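Local coordinates for protein putative glutathione S-transferase (Corynebacterium glutamicum, PDB 3M1G) that probably acts as a glutathione transferase of the ECM4-like, omega-related kind, with a thioredoxin-like N-terminal domain and a helical C-terminal domain, at residues Trp225-Leu230 against Glu272-Trp277; Tyr279-Phe284 against Phe324-Gly329. All coordinates share one frame; numbering follows the deposited sequence.

Both contacts lie in the helical C-terminal half of the glutathione S-transferase fold, and both use helix 274-284. Contact 1 joins the start of that helix to the end of helix 209-229. Contact 2 lays the loop 324-329, which follows helix 295-305, over its later turns. Along the chain contact 1 closes before contact 2 opens. Their centres are about 13 Å apart, on the same side of the chain's centre. They also touch: Leu230 CD1 packs on Tyr279 CG at 3.7 Å. One helix is thus held at its N-terminal end by a helix before it in sequence, and farther along by a late loop.

Contact 1 of 2, residues Trp225-Leu230 against Glu272-Trp277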
loop_
_atom_site.group_PDB
_atom_site.type_symbol
_atom_site.label_atom_id
_atom_site.label_comp_id
_atom_site.label_asym_id
_atom_site.label_seq_id
_atom_site.Cartn_x
_atom_site.Cartn_y
_atom_site.Cartn_z
ATOM N N TRP A 225 -10.607 10.063 13.548
ATOM C CA TRP A 225 -11.224 11.300 14.028
ATOM C C TRP A 225 -11.505 12.245 12.837
ATOM O O TRP A 225 -12.593 12.804 12.747
ATOM C CB TRP A 225 -10.321 12.003 15.057
ATOM C CG TRP A 225 -10.546 13.476 15.185
ATOM C CD1 TRP A 225 -11.687 14.096 15.623
ATOM C CD2 TRP A 225 -9.602 14.516 14.923
ATOM N NE1 TRP A 225 -11.512 15.449 15.592
ATOM C CE2 TRP A 225 -10.246 15.735 15.171
ATOM C CE3 TRP A 225 -8.276 14.537 14.475
ATOM C CZ2 TRP A 225 -9.612 16.972 15.004
ATOM C CZ3 TRP A 225 -7.636 15.783 14.314
ATOM C CH2 TRP A 225 -8.308 16.964 14.556
ATOM N N LEU A 226 -10.547 12.413 11.935
ATOM C CA LEU A 226 -10.766 13.315 10.792
ATOM C C LEU A 226 -11.888 12.813 9.858
ATOM O O LEU A 226 -12.726 13.587 9.363
ATOM C CB LEU A 226 -9.470 13.533 10.006
ATOM C CG LEU A 226 -8.411 14.349 10.729
ATOM C CD1 LEU A 226 -7.092 14.310 9.974
ATOM C CD2 LEU A 226 -8.870 15.808 10.946
ATOM N N GLU A 227 -11.896 11.510 9.617
ATOM C CA GLU A 227 -12.903 10.881 8.767
ATOM C C GLU A 227 -14.301 11.184 9.347
ATOM O O GLU A 227 -15.250 11.527 8.620
ATOM C CB GLU A 227 -12.634 9.377 8.679
ATOM C CG GLU A 227 -13.735 8.558 8.035
ATOM C CD GLU A 227 -13.810 8.775 6.546
ATOM O OE1 GLU A 227 -12.817 9.308 5.980
ATOM O OE2 GLU A 227 -14.854 8.408 5.952
ATOM N N ASP A 228 -14.416 11.092 10.660
ATOM C CA ASP A 228 -15.678 11.416 11.322
ATOM C C ASP A 228 -15.978 12.921 11.342
ATOM O O ASP A 228 -17.118 13.328 11.158
ATOM C CB ASP A 228 -15.673 10.887 12.750
ATOM C CG ASP A 228 -17.003 11.149 13.486
ATOM O OD1 ASP A 228 -18.047 10.595 13.101
ATOM O OD2 ASP A 228 -17.000 11.938 14.427
ATOM N N ARG A 229 -14.971 13.764 11.567
ATOM C CA ARG A 229 -15.200 15.199 11.542
ATOM C C ARG A 229 -15.732 15.667 10.168
ATOM O O ARG A 229 -16.603 16.542 10.071
ATOM C CB ARG A 229 -13.898 15.947 11.876
ATOM C CG ARG A 229 -14.085 17.426 12.087
ATOM C CD ARG A 229 -12.816 18.132 12.466
ATOM N NE ARG A 229 -13.030 19.574 12.452
ATOM C CZ ARG A 229 -13.483 20.293 13.475
ATOM N NH1 ARG A 229 -13.740 19.733 14.649
ATOM N NH2 ARG A 229 -13.657 21.597 13.313
ATOM N N LEU A 230 -15.173 15.103 9.112
ATOM C CA LEU A 230 -15.502 15.478 7.736
ATOM C C LEU A 230 -16.734 14.737 7.200
ATOM O O LEU A 230 -17.119 14.942 6.057
ATOM C CB LEU A 230 -14.284 15.240 6.827
ATOM C CG LEU A 230 -13.099 16.188 7.039
ATOM C CD1 LEU A 230 -11.830 15.678 6.345
ATOM C CD2 LEU A 230 -13.468 17.588 6.548
ATOM N N GLU A 272 -9.818 4.280 0.446
ATOM C CA GLU A 272 -10.791 3.460 1.177
ATOM C C GLU A 272 -11.470 4.170 2.361
ATOM O O GLU A 272 -12.230 3.547 3.070
ATOM C CB GLU A 272 -10.105 2.188 1.725
ATOM C CG GLU A 272 -9.405 1.330 0.667
ATOM C CD GLU A 272 -8.675 0.143 1.285
ATOM O OE1 GLU A 272 -7.641 0.332 1.998
ATOM O OE2 GLU A 272 -9.169 -0.987 1.085
HETATM N N MSE A 273 -11.169 5.452 2.581
HETATM C CA MSE A 273 -11.742 6.251 3.664
HETATM C C MSE A 273 -12.669 7.262 2.981
HETATM O O MSE A 273 -12.202 8.258 2.425
HETATM C CB MSE A 273 -10.643 6.994 4.412
HETATM C CG MSE A 273 -9.560 6.102 5.054
HETATM SE SE MSE A 273 -10.218 5.146 6.582
HETATM C CE MSE A 273 -10.074 6.621 7.881
ATOM N N PRO A 274 -13.968 6.999 2.978
ATOM C CA PRO A 274 -14.793 7.726 2.016
ATOM C C PRO A 274 -14.819 9.243 2.191
ATOM O O PRO A 274 -14.733 9.958 1.189
ATOM C CB PRO A 274 -16.212 7.153 2.215
ATOM C CG PRO A 274 -16.047 5.894 2.958
ATOM C CD PRO A 274 -14.687 5.910 3.657
ATOM N N ASN A 275 -14.968 9.730 3.426
ATOM C CA ASN A 275 -14.960 11.176 3.625
ATOM C C ASN A 275 -13.616 11.824 3.317
ATOM O O ASN A 275 -13.576 12.838 2.601
ATOM C CB ASN A 275 -15.443 11.548 5.009
ATOM C CG ASN A 275 -16.893 11.228 5.190
ATOM O OD1 ASN A 275 -17.730 11.749 4.479
ATOM N ND2 ASN A 275 -17.190 10.321 6.084
ATOM N N LEU A 276 -12.523 11.236 3.800
ATOM C CA LEU A 276 -11.193 11.791 3.508
ATOM C C LEU A 276 -10.924 11.791 2.023
ATOM O O LEU A 276 -10.292 12.729 1.512
ATOM C CB LEU A 276 -10.078 11.026 4.230
ATOM C CG LEU A 276 -10.029 11.275 5.755
ATOM C CD1 LEU A 276 -9.090 10.234 6.429
ATOM C CD2 LEU A 276 -9.566 12.664 6.039
ATOM N N TRP A 277 -11.346 10.735 1.326
ATOM C CA TRP A 277 -11.061 10.633 -0.113
ATOM C C TRP A 277 -11.858 11.639 -0.952
ATOM O O TRP A 277 -11.319 12.212 -1.895
ATOM C CB TRP A 277 -11.318 9.216 -0.604
ATOM C CG TRP A 277 -11.102 8.923 -2.060
ATOM C CD1 TRP A 277 -11.932 8.203 -2.827
ATOM C CD2 TRP A 277 -9.980 9.292 -2.922
ATOM N NE1 TRP A 277 -11.440 8.094 -4.103
ATOM C CE2 TRP A 277 -10.254 8.756 -4.199
ATOM C CE3 TRP A 277 -8.802 10.028 -2.743
ATOM C CZ2 TRP A 277 -9.376 8.895 -5.291
ATOM C CZ3 TRP A 277 -7.937 10.212 -3.845
ATOM C CH2 TRP A 277 -8.234 9.639 -5.095
#
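Glu227 reaches from helix 209-229 to the first turn of helix 274-284, where its carboxylate meets the backbone N-H groups of Asn275 and Leu276. The side chain leaves with CG anti to the backbone N (chi1 170°). Glu227 CB packs 3.8 Å from the methyl CE of the selenomethionine Met273. CG lies slightly farther from the same methyl. A bend at chi2 then places Glu227 CD, which comes 3.6 Å from Asn275 CB. At the tip, Glu227 OE1 accepts from Leu276 N at 2.9 Å, and Glu227 OE2 accepts from Asn275 N, also at 2.9 Å. Both bonds use the syn side of the carboxylate and are fairly straight, 159° at the hydrogen. The Leu276 donor sits 26° out of the carboxylate plane. Asn275 ND2 adds a weak, strongly bent bond to Glu227 OE2 at 3.0 Å. OE2 thus has one good and one weak donor, and Glu227 OE1 also touches Leu276 CG at 3.4 Å.

Met273 is at the N-cap position, and the two amides bound by the carboxylate belong to the opening turn that follows it. A negative group here would probably interact favourably with the helix dipole. Beside these polar bonds, Leu276 CD2 packs against Leu230 CD1 at 3.8 Å, the two side chains crossing at about a right angle. Leu276 CD2 also reaches Leu226 CB at 4.1 Å.

Around it, Leu226 also packs on Leu248 of helix 243-253 and Ile192 of helix 182-197, while Leu276 touches Leu252. Just before the helix, Glu272 forms a salt bridge with Lys269 and a hydrogen bond with Thr271 of the second subunit. The junction thus has helices 182-197 and 243-253 packed beside it.

Contact 2 of 2, residues Tyr279-Phe284 against Phe324-Gly329; sequences YLRDLF and FATPHG. With GOL (glycerol), chain G.
In the C-terminal helical domain of the glutathione S-transferase fold, a loop from beyond helix 295-305 lies against helix 274-284, with Phe324, Thr326 and His328 making the contact. Arg281 lies at the middle of the contact. Arg281 CG passes Phe324 O at 3.8 Å, and its CB lies beside His328 CB. The chain bends at chi3 (-70°), which sets NE. Arg281 NH2 then donates to Thr326 OG1 at 2.9 Å, with the oxygen near the guanidinium plane. His328 CA lies over the centre of one guanidinium face. Arg281 NE bonds to Trp277 O one turn back, which helps fix the group.

The apolar end is aromatic. Phe324 CB sits over the centre of the Phe284 ring, a CH-pi contact of 4.1 Å to the centroid. The two rings meet obliquely, with planes at 43°. Phe324 CE1 goes on to Leu280 CG at 3.6 Å.

At the other end, His328 and Asp282 are layered. Asp282 CB lies over the centre of the His328 ring, 3.9 Å from its centroid, with carboxylate and ring planes 16° apart. Asp282 OD2 forms a salt bridge with Arg234, His328 ND1 bonds to Arg330 N, and Thr326 OG1 has a second partner in Gly323 O. Gln285, just past the helix segment, bonds through NE2 to both Phe324 O and Thr326 O, tying the loop down again.

A glycerol, probably from the crystallisation liquor, meets the tip of Arg281. Its O1 lies at the guanidinium edge and takes a hydrogen bond of 3.0 Å from Arg281 NH1 and a weak one from NH2.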
loop_
_atom_site.group_PDB
_atom_site.type_symbol
_atom_site.label_atom_id
_atom_site.label_comp_id
_atom_site.label_asym_id
_atom_site.label_seq_id
_atom_site.Cartn_x
_atom_site.Cartn_y
_atom_site.Cartn_z
ATOM N N TYR A 279 -12.988 14.511 0.297
ATOM C CA TYR A 279 -12.307 15.768 0.692
ATOM C C TYR A 279 -10.999 16.000 -0.056
ATOM O O TYR A 279 -10.743 17.085 -0.572
ATOM C CB TYR A 279 -12.123 15.729 2.210
ATOM C CG TYR A 279 -11.196 16.746 2.864
ATOM C CD1 TYR A 279 -11.655 17.975 3.245
ATOM C CD2 TYR A 279 -9.863 16.422 3.137
ATOM C CE1 TYR A 279 -10.827 18.875 3.886
ATOM C CE2 TYR A 279 -9.024 17.312 3.785
ATOM C CZ TYR A 279 -9.526 18.545 4.160
ATOM O OH TYR A 279 -8.732 19.455 4.814
ATOM N N LEU A 280 -10.156 14.978 -0.117
ATOM C CA LEU A 280 -8.898 15.080 -0.837
ATOM C C LEU A 280 -9.069 15.414 -2.297
ATOM O O LEU A 280 -8.358 16.264 -2.848
ATOM C CB LEU A 280 -8.063 13.810 -0.657
ATOM C CG LEU A 280 -6.688 13.748 -1.363
ATOM C CD1 LEU A 280 -5.790 14.955 -1.049
ATOM C CD2 LEU A 280 -5.963 12.361 -1.048
ATOM N N ARG A 281 -10.023 14.774 -2.954
ATOM C CA ARG A 281 -10.279 15.066 -4.358
ATOM C C ARG A 281 -10.801 16.502 -4.574
ATOM O O ARG A 281 -10.386 17.191 -5.525
ATOM C CB ARG A 281 -11.262 14.041 -4.936
ATOM C CG ARG A 281 -10.606 12.673 -5.191
ATOM C CD ARG A 281 -11.594 11.671 -5.690
ATOM N NE ARG A 281 -12.534 11.279 -4.655
ATOM C CZ ARG A 281 -13.611 10.517 -4.858
ATOM N NH1 ARG A 281 -14.364 10.160 -3.828
ATOM N NH2 ARG A 281 -13.924 10.098 -6.081
ATOM N N ASP A 282 -11.721 16.922 -3.710
ATOM C CA ASP A 282 -12.352 18.273 -3.721
ATOM C C ASP A 282 -11.235 19.335 -3.633
ATOM O O ASP A 282 -11.141 20.231 -4.449
ATOM C CB ASP A 282 -13.319 18.300 -2.517
ATOM C CG ASP A 282 -14.220 19.556 -2.428
ATOM O OD1 ASP A 282 -14.220 20.415 -3.310
ATOM O OD2 ASP A 282 -14.989 19.630 -1.445
ATOM N N LEU A 283 -10.326 19.179 -2.688
ATOM C CA LEU A 283 -9.181 20.088 -2.563
ATOM C C LEU A 283 -8.243 20.007 -3.760
ATOM O O LEU A 283 -7.851 21.044 -4.321
ATOM C CB LEU A 283 -8.404 19.787 -1.288
ATOM C CG LEU A 283 -9.083 20.082 0.059
ATOM C CD1 LEU A 283 -8.115 19.725 1.188
ATOM C CD2 LEU A 283 -9.538 21.582 0.145
ATOM N N PHE A 284 -7.878 18.789 -4.168
ATOM C CA PHE A 284 -6.964 18.607 -5.294
ATOM C C PHE A 284 -7.452 19.352 -6.522
ATOM O O PHE A 284 -6.671 19.990 -7.208
ATOM C CB PHE A 284 -6.750 17.121 -5.640
ATOM C CG PHE A 284 -5.791 16.903 -6.779
ATOM C CD1 PHE A 284 -6.235 16.922 -8.100
ATOM C CD2 PHE A 284 -4.428 16.709 -6.525
ATOM C CE1 PHE A 284 -5.330 16.773 -9.177
ATOM C CE2 PHE A 284 -3.520 16.529 -7.585
ATOM C CZ PHE A 284 -3.983 16.563 -8.914
ATOM N N PHE A 324 -7.787 10.919 -8.550
ATOM C CA PHE A 324 -7.729 12.287 -8.064
ATOM C C PHE A 324 -8.628 13.232 -8.873
ATOM O O PHE A 324 -9.067 14.239 -8.347
ATOM C CB PHE A 324 -6.285 12.842 -8.071
ATOM C CG PHE A 324 -5.522 12.576 -6.807
ATOM C CD1 PHE A 324 -5.740 13.319 -5.671
ATOM C CD2 PHE A 324 -4.637 11.529 -6.736
ATOM C CE1 PHE A 324 -5.034 13.071 -4.519
ATOM C CE2 PHE A 324 -3.923 11.266 -5.560
ATOM C CZ PHE A 324 -4.118 12.028 -4.470
ATOM N N ALA A 325 -8.888 12.870 -10.118
ATOM C CA ALA A 325 -9.670 13.681 -11.055
ATOM C C ALA A 325 -11.152 13.304 -11.125
ATOM O O ALA A 325 -11.865 13.912 -11.873
ATOM C CB ALA A 325 -9.057 13.591 -12.501
ATOM N N THR A 326 -11.604 12.312 -10.359
ATOM C CA THR A 326 -12.957 11.836 -10.475
ATOM C C THR A 326 -13.916 12.679 -9.617
ATOM O O THR A 326 -13.474 13.334 -8.658
ATOM C CB THR A 326 -13.052 10.330 -10.053
ATOM O OG1 THR A 326 -12.631 10.166 -8.675
ATOM C CG2 THR A 326 -12.213 9.437 -11.011
ATOM N N PRO A 327 -15.227 12.673 -9.942
ATOM C CA PRO A 327 -16.208 13.433 -9.126
ATOM C C PRO A 327 -16.159 13.031 -7.650
ATOM O O PRO A 327 -16.187 11.845 -7.333
ATOM C CB PRO A 327 -17.562 13.045 -9.738
ATOM C CG PRO A 327 -17.226 12.730 -11.202
ATOM C CD PRO A 327 -15.872 12.034 -11.110
ATOM N N HIS A 328 -16.096 14.018 -6.770
ATOM C CA HIS A 328 -15.841 13.787 -5.352
ATOM C C HIS A 328 -17.092 13.625 -4.486
ATOM O O HIS A 328 -16.995 13.188 -3.349
ATOM C CB HIS A 328 -14.944 14.897 -4.804
ATOM C CG HIS A 328 -15.467 16.280 -5.040
ATOM N ND1 HIS A 328 -16.556 16.778 -4.370
ATOM C CD2 HIS A 328 -15.034 17.272 -5.853
ATOM C CE1 HIS A 328 -16.801 18.007 -4.797
ATOM N NE2 HIS A 328 -15.896 18.324 -5.707
ATOM N N GLY A 329 -18.253 14.009 -4.988
ATOM C CA GLY A 329 -19.485 13.921 -4.207
ATOM C C GLY A 329 -19.660 14.798 -2.950
ATOM O O GLY A 329 -20.622 14.626 -2.214
HETATM C C1 GOL G . -17.390 9.306 -5.479
HETATM O O1 GOL G . -16.496 8.372 -4.909
HETATM C C2 GOL G . -18.696 9.362 -4.679
HETATM O O2 GOL G . -19.121 8.037 -4.422
HETATM C C3 GOL G . -19.813 10.130 -5.407
HETATM O O3 GOL G . -19.324 10.920 -6.477
#